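Local coordinates for flocculation protein FLO11 (Saccharomyces cerevisiae, PDB 4UYS) that mediates homophilic cell-cell adhesion of yeast during flocculation and contributes to cell-substrate adhesion, invasive growth and biofilm formation, at residues Gln122-Gln127 with Thr141-Leu146. Sequence-based numbering, arbitrary orientation. Where two conformers were deposited one is given.
With NA (sodium ion), chain E.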
# COMPACT_ATOMS: atom_id res chain seq x y z
N GLN A 122 7.12 -2.80 -3.35
CA GLN A 122 8.32 -2.93 -4.15
C GLN A 122 7.97 -3.47 -5.53
O GLN A 122 7.46 -4.58 -5.66
CB GLN A 122 9.30 -3.85 -3.47
CG GLN A 122 10.61 -3.97 -4.19
CD GLN A 122 11.69 -4.65 -3.35
OE1 GLN A 122 11.59 -4.78 -2.12
NE2 GLN A 122 12.71 -5.12 -4.02
N PHE A 123 8.22 -2.64 -6.55
CA PHE A 123 7.98 -2.97 -7.94
C PHE A 123 9.33 -3.26 -8.61
O PHE A 123 10.28 -2.47 -8.50
CB PHE A 123 7.36 -1.78 -8.68
CG PHE A 123 5.96 -1.43 -8.28
CD1 PHE A 123 5.69 -0.75 -7.09
CD2 PHE A 123 4.90 -1.76 -9.11
CE1 PHE A 123 4.39 -0.38 -6.78
CE2 PHE A 123 3.60 -1.38 -8.79
CZ PHE A 123 3.35 -0.70 -7.62
N GLU A 124 9.38 -4.35 -9.35
CA GLU A 124 10.51 -4.68 -10.20
C GLU A 124 9.99 -5.00 -11.61
O GLU A 124 9.46 -6.09 -11.86
CB GLU A 124 11.28 -5.88 -9.61
CG GLU A 124 11.82 -5.63 -8.20
CD GLU A 124 12.81 -4.50 -7.99
OE1 GLU A 124 13.35 -4.00 -8.99
OE2 GLU A 124 13.04 -4.03 -6.84
N TYR A 125 10.13 -4.02 -12.50
CA TYR A 125 9.81 -4.18 -13.93
C TYR A 125 11.08 -4.46 -14.74
O TYR A 125 12.15 -4.03 -14.32
CB TYR A 125 9.16 -2.92 -14.45
CG TYR A 125 7.80 -2.61 -13.90
CD1 TYR A 125 6.67 -3.20 -14.42
CD2 TYR A 125 7.62 -1.65 -12.91
CE1 TYR A 125 5.40 -2.82 -14.01
CE2 TYR A 125 6.34 -1.28 -12.49
CZ TYR A 125 5.23 -1.86 -13.03
OH TYR A 125 3.96 -1.53 -12.65
N LEU A 126 10.91 -5.14 -15.87
CA LEU A 126 11.94 -5.17 -16.90
C LEU A 126 13.17 -5.92 -16.44
O LEU A 126 14.26 -5.73 -16.94
CB LEU A 126 12.32 -3.74 -17.36
CG LEU A 126 12.28 -3.45 -18.84
CD1 LEU A 126 10.92 -3.77 -19.44
CD2 LEU A 126 12.72 -2.03 -19.00
N GLN A 127 13.01 -6.82 -15.49
CA GLN A 127 14.10 -7.67 -15.02
C GLN A 127 13.81 -9.11 -15.37
O GLN A 127 12.70 -9.45 -15.82
CB GLN A 127 14.32 -7.49 -13.53
CG GLN A 127 14.81 -6.08 -13.28
CD GLN A 127 14.53 -5.59 -11.89
OE1 GLN A 127 15.09 -6.08 -10.91
NE2 GLN A 127 13.66 -4.59 -11.79
N THR A 141 11.29 5.08 -14.17
CA THR A 141 12.05 4.20 -13.30
C THR A 141 11.39 2.81 -13.22
O THR A 141 10.18 2.71 -13.07
CB THR A 141 12.11 4.83 -11.91
OG1 THR A 141 12.76 6.10 -12.06
CG2 THR A 141 12.84 4.02 -10.90
N THR A 142 12.20 1.77 -13.34
CA THR A 142 11.70 0.40 -13.43
C THR A 142 11.76 -0.38 -12.14
O THR A 142 11.03 -1.35 -12.02
CB THR A 142 12.45 -0.39 -14.52
OG1 THR A 142 13.85 -0.34 -14.26
CG2 THR A 142 12.16 0.15 -15.87
N SER A 143 12.58 0.07 -11.18
CA SER A 143 12.84 -0.64 -9.93
C SER A 143 12.73 0.33 -8.76
O SER A 143 13.62 1.18 -8.59
CB SER A 143 14.26 -1.20 -9.98
OG SER A 143 14.61 -1.66 -8.70
N PHE A 144 11.65 0.23 -7.98
CA PHE A 144 11.35 1.28 -7.02
C PHE A 144 10.44 0.74 -5.93
O PHE A 144 9.77 -0.27 -6.10
CB PHE A 144 10.72 2.52 -7.67
CG PHE A 144 9.46 2.23 -8.43
CD1 PHE A 144 9.49 1.89 -9.79
CD2 PHE A 144 8.23 2.29 -7.80
CE1 PHE A 144 8.32 1.60 -10.48
CE2 PHE A 144 7.08 2.02 -8.50
CZ PHE A 144 7.12 1.68 -9.83
N ASP A 145 10.46 1.45 -4.80
CA ASP A 145 9.57 1.19 -3.67
C ASP A 145 8.73 2.44 -3.48
O ASP A 145 9.23 3.57 -3.57
CB ASP A 145 10.38 1.01 -2.38
CG ASP A 145 11.27 -0.21 -2.36
OD1 ASP A 145 11.15 -1.04 -3.26
OD2 ASP A 145 12.04 -0.31 -1.38
N LEU A 146 7.44 2.22 -3.22
CA LEU A 146 6.48 3.27 -2.87
C LEU A 146 6.02 3.09 -1.44
O LEU A 146 5.61 1.99 -1.06
CB LEU A 146 5.29 3.26 -3.81
CG LEU A 146 5.66 3.47 -5.29
CD1 LEU A 146 4.40 3.48 -6.12
CD2 LEU A 146 6.47 4.73 -5.50
NA NA E . 13.21 -1.36 -5.16
O HOH W 1 14.34 -2.73 -13.24
O HOH W 2 15.23 0.15 -6.09
O HOH W 3 15.04 -2.41 -3.30
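An antiparallel strand pair at one margin of a beta-sheet in the Flo11 adhesion domain joins Gln122–Tyr125 to Ser143–Leu146 and illustrates how alternation along paired strands puts polar and aromatic side chains on different faces. Phe123 and Phe144 form the hydrogen-bonded pair, with Phe123 N to Phe144 O at 2.9 Å and Phe144 N to Phe123 O at 3.1 Å; beyond it Tyr125 N donates a further hydrogen bond to Thr142 O. On the aromatic face the near-parallel Phe123 and Phe144 rings (19°) are offset with little overlap, touching where Phe123 CD1 meets Phe144 CE2 at 3.4 Å. Phe144 CG sits wedged between the backbone N and C of its own residue (chi1 57°), which turns a face of its ring to Phe123 CB, 3.9 Å from the Phe144 centroid in a CH-pi contact. The other face is polar. Glu124 OE1 accepts Ser143 OG on its syn lone pair at 2.7 Å and Gln127 NE2 on its anti lone pair at 2.9 Å, while OE2 takes the amide of Gln122; three donors thus fix the carboxylate's rotation. Beside it a sodium ion is bound by Asp145 OD1 at 2.8 Å and by two waters, and probably eases the repulsion between the two acids. Strand 143–147 is outermost in its sheet within the chain, whereas strand 120–125 is hydrogen-bonded on its other edge to strand 64–70; Tyr32 meets the Phe123 ring, and its hydroxyl and that of Tyr125 are hydrogen-bonded.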